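Local coordinates for protein bvu-3222 (Bacteroides vulgatus ATCC 8482, PDB 3FYF), which is of unknown function but belongs to the DUF4251 family, is made with a signal sequence and is probably exported to the periplasm, at the interface of chains A and B. Numbering follows the deposited sequence. Chains: chain A/B, Protein bvu-3222.

Contact 1: the interface of chains A and B. Residues chain A 61-63, 90; chain B 118, 120, 137, 139.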
# COMPACT_ATOMS: atom_id res chain seq x y z
N ILE A 61 -5.86 3.00 -8.40
CA ILE A 61 -6.11 3.76 -7.18
C ILE A 61 -5.56 2.99 -5.98
O ILE A 61 -5.82 1.80 -5.85
CB ILE A 61 -7.63 4.06 -7.00
CG1 ILE A 61 -8.05 5.18 -7.95
CG2 ILE A 61 -8.01 4.42 -5.54
CD1 ILE A 61 -9.55 5.32 -8.06
N MET A 62 -4.75 3.66 -5.17
CA MET A 62 -4.44 3.13 -3.85
C MET A 62 -4.97 4.02 -2.74
O MET A 62 -4.96 5.25 -2.83
CB MET A 62 -2.97 2.70 -3.67
CG MET A 62 -2.02 3.63 -2.96
SD MET A 62 -2.04 3.83 -1.15
CE MET A 62 -1.46 5.49 -1.28
N ARG A 63 -5.45 3.36 -1.69
CA ARG A 63 -6.00 4.04 -0.54
C ARG A 63 -5.45 3.42 0.73
O ARG A 63 -5.50 2.21 0.89
CB ARG A 63 -7.53 3.91 -0.58
CG ARG A 63 -8.27 5.21 -0.39
CD ARG A 63 -8.25 5.68 1.02
NE ARG A 63 -9.07 6.87 1.21
CZ ARG A 63 -8.95 7.69 2.25
NH1 ARG A 63 -8.02 7.46 3.17
NH2 ARG A 63 -9.74 8.75 2.36
N TYR A 90 -13.08 1.18 -5.73
CA TYR A 90 -12.98 2.27 -4.76
C TYR A 90 -14.22 3.17 -4.74
O TYR A 90 -14.72 3.53 -3.66
CB TYR A 90 -11.73 3.12 -5.03
CG TYR A 90 -11.61 4.32 -4.10
CD1 TYR A 90 -11.29 4.15 -2.76
CD2 TYR A 90 -11.83 5.61 -4.57
CE1 TYR A 90 -11.20 5.23 -1.91
CE2 TYR A 90 -11.74 6.71 -3.71
CZ TYR A 90 -11.42 6.51 -2.38
OH TYR A 90 -11.32 7.57 -1.52
N ASN B 118 -10.44 11.62 -9.26
CA ASN B 118 -9.17 10.90 -9.30
C ASN B 118 -8.35 11.41 -10.47
O ASN B 118 -8.88 11.53 -11.58
CB ASN B 118 -9.37 9.39 -9.46
CG ASN B 118 -10.29 8.80 -8.43
OD1 ASN B 118 -10.10 8.98 -7.23
ND2 ASN B 118 -11.30 8.06 -8.89
N TYR B 120 -5.10 11.38 -13.16
CA TYR B 120 -4.19 10.51 -13.88
C TYR B 120 -3.13 11.38 -14.55
O TYR B 120 -3.40 12.04 -15.55
CB TYR B 120 -4.98 9.64 -14.88
CG TYR B 120 -5.97 8.73 -14.17
CD1 TYR B 120 -5.63 7.42 -13.84
CD2 TYR B 120 -7.23 9.20 -13.78
CE1 TYR B 120 -6.53 6.59 -13.17
CE2 TYR B 120 -8.13 8.38 -13.10
CZ TYR B 120 -7.78 7.08 -12.80
OH TYR B 120 -8.68 6.28 -12.14
N VAL B 137 -1.40 7.88 -10.28
CA VAL B 137 -2.82 7.96 -10.02
C VAL B 137 -2.97 8.58 -8.64
O VAL B 137 -2.46 8.02 -7.67
CB VAL B 137 -3.49 6.56 -10.05
CG1 VAL B 137 -4.98 6.69 -9.78
CG2 VAL B 137 -3.23 5.86 -11.42
N THR B 139 -5.62 9.60 -5.70
CA THR B 139 -6.96 9.33 -5.20
C THR B 139 -7.69 10.64 -4.85
O THR B 139 -7.17 11.45 -4.10
CB THR B 139 -6.90 8.39 -3.96
OG1 THR B 139 -6.13 7.23 -4.27
CG2 THR B 139 -8.29 7.97 -3.52
O HOH W 1 -4.17 6.59 -6.05
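With chi1 at -52°, B:Thr139 sets OG1 anti to its own carbonyl carbon and CG2 anti to its backbone N, which turns the hydroxyl toward the backbone of A:Met62 and the methyl toward A:Tyr90. A:Ile61 has CG1 beside its backbone N, and its extended chi2 (167°) carries CD1 on to B:Asn118. Both chains are copies of one DUF4251-family protein, and here the short strand 62-64 of A and the residue just before it, together with the loop residue A:Tyr90, lie against loop and strand residues of B. The threonine hydroxyl donates to A:Met62 O at 2.7 Å from OG1, approaching from above the carbonyl plane, 37° out of it. B:Thr139 OG1 is also 2.7 Å from the oxygen of water 1, which lies 3.1 Å from A:Met62 N and 2.8 Å from B:Val137 O, so both the N and the O of A:Met62 are tied to chain B, one through solvent and the other directly. Apolar packing surrounds these polar links. A:Ile61 crosses its neighbours at roughly right angles: CG1 meets B:Val137 CG1 at 3.9 Å, and CG2 packs against OG1 and CG2 of B:Thr139. A:Ile61 CD1 comes to 3.6 Å from B:Asn118 CG, the amide carbon. B:Thr139 CG2 sits over one face of the A:Tyr90 ring at its phenol end, 3.6 Å from CZ. The tyrosine OH in turn lies at the edge of the A:Arg63 guanidinium, in its plane.

Contact 2: the interface of chains A and B. Residues chain A 53, 144, 161-163; chain B 62-64.
B:Phe64 and A:Gln144 make the direct polar link of this patch. The backbone amide N of B:Phe64 donates to the side-chain carbonyl OE1 of A:Gln144 at 2.9 Å, with 155° at the hydrogen. The donor stands well above the amide plane, 53° out of it, so the bond does not follow a lone pair. Beyond CG the glutamine chain is extended (chi2 162°), which carries its amide across to strand 62-64 of B. There OE1 also lies against the aliphatic stem of B:Arg63, 3.4 Å from CG, while the amide and the guanidinium stand nearly perpendicular.

Packing contacts centre on the B:Phe64 ring. Its CD2-CE2 side lies under the phenol end of A:Tyr163, CD2 3.7 Å from CZ, with the ring planes nearly parallel but offset and the side chains crossing at a slant. The far end of the ring meets A:Asp53: CZ lies 3.7 Å from CB, and CE1 is 3.3 Å from the carboxylate oxygen OD2, with the carboxylate turned steeply to the ring. B:Met62 SD covers one face of the same ring, offset toward the rim. The methionine bends at chi2, and its methyl CE packs on A:Gln144 CB at 3.6 Å, near A:Gly162 O. Further back along this side chain, CG passes the A:Asn161 amide at 3.6 Å from ND2, the two side chains running in opposite directions.

In the fold, the chain A surface is assembled from the start of strand 144-151, the junction of strands 158-161 and 163-166 at A:Gly162, and the loop residue A:Asp53 between strands 48-52 and 54-57; the short strand 62-64 of B lies against it.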
# COMPACT_ATOMS: atom_id res chain seq x y z
N ASP A 53 -2.83 -2.44 5.43
CA ASP A 53 -2.50 -1.04 5.63
C ASP A 53 -3.01 -0.21 4.45
O ASP A 53 -3.54 0.88 4.64
CB ASP A 53 -0.99 -0.86 5.75
CG ASP A 53 -0.61 0.59 5.91
OD1 ASP A 53 -1.09 1.21 6.87
OD2 ASP A 53 0.15 1.11 5.06
N GLN A 144 6.01 -8.62 6.13
CA GLN A 144 5.36 -7.75 5.16
C GLN A 144 4.89 -8.58 3.99
O GLN A 144 5.65 -9.37 3.42
CB GLN A 144 6.29 -6.63 4.72
CG GLN A 144 6.53 -5.59 5.83
CD GLN A 144 7.75 -4.72 5.58
OE1 GLN A 144 8.11 -4.45 4.44
NE2 GLN A 144 8.39 -4.29 6.66
N ASN A 161 -1.96 -4.56 0.99
CA ASN A 161 -0.58 -4.57 1.48
C ASN A 161 -0.58 -4.29 2.97
O ASN A 161 -1.19 -3.33 3.42
CB ASN A 161 0.26 -3.51 0.75
CG ASN A 161 0.35 -3.75 -0.74
OD1 ASN A 161 0.07 -2.87 -1.56
ND2 ASN A 161 0.74 -4.95 -1.11
N GLY A 162 0.12 -5.13 3.72
CA GLY A 162 0.16 -4.99 5.16
C GLY A 162 0.99 -6.06 5.83
O GLY A 162 1.99 -6.50 5.28
N TYR A 163 0.54 -6.49 7.00
CA TYR A 163 1.32 -7.39 7.85
C TYR A 163 0.61 -8.71 8.08
O TYR A 163 -0.58 -8.74 8.35
CB TYR A 163 1.64 -6.70 9.18
CG TYR A 163 2.56 -5.52 9.01
CD1 TYR A 163 3.94 -5.70 8.99
CD2 TYR A 163 2.06 -4.24 8.85
CE1 TYR A 163 4.80 -4.63 8.82
CE2 TYR A 163 2.92 -3.16 8.68
CZ TYR A 163 4.28 -3.37 8.67
OH TYR A 163 5.15 -2.31 8.50
N MET B 62 6.12 -6.62 -1.84
CA MET B 62 5.97 -5.27 -1.31
C MET B 62 6.78 -5.08 -0.03
O MET B 62 6.83 -5.96 0.82
CB MET B 62 4.49 -4.97 -1.05
CG MET B 62 4.06 -5.19 0.39
SD MET B 62 4.28 -3.72 1.41
CE MET B 62 4.01 -4.40 3.05
N ARG B 63 7.40 -3.91 0.08
CA ARG B 63 8.16 -3.55 1.26
C ARG B 63 7.78 -2.15 1.70
O ARG B 63 7.68 -1.24 0.87
CB ARG B 63 9.66 -3.61 0.96
CG ARG B 63 10.45 -4.43 1.97
CD ARG B 63 11.06 -3.57 3.04
NE ARG B 63 11.86 -4.35 3.97
CZ ARG B 63 12.06 -4.01 5.24
NH1 ARG B 63 12.81 -4.78 6.02
NH2 ARG B 63 11.52 -2.91 5.74
N PHE B 64 7.53 -1.98 3.00
CA PHE B 64 7.36 -0.65 3.59
C PHE B 64 8.71 0.03 3.67
O PHE B 64 9.74 -0.62 3.87
CB PHE B 64 6.68 -0.71 4.96
CG PHE B 64 5.21 -0.95 4.87
CD1 PHE B 64 4.37 0.04 4.35
CD2 PHE B 64 4.66 -2.16 5.23
CE1 PHE B 64 3.02 -0.19 4.23
CE2 PHE B 64 3.30 -2.38 5.11
CZ PHE B 64 2.48 -1.39 4.61

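The C-alpha centres of contact 1 and contact 2 lie about 18 Å apart within one two-fold symmetric interface. Met62 and Arg63 of the short strand 62-64 take part in both, from chain A in contact 1, where A:Ile61 leads, and from chain B in contact 2, where B:Phe64 does. Because each contact has its twin with the chains exchanged, every copy of this segment meets two regions of its partner: residues around 118-120 and 137-139, and the surface formed by 53, 144 and 161-163. This reciprocal use would suit a symmetric dimer, although the crystal structure alone does not show that the pair forms in the periplasm.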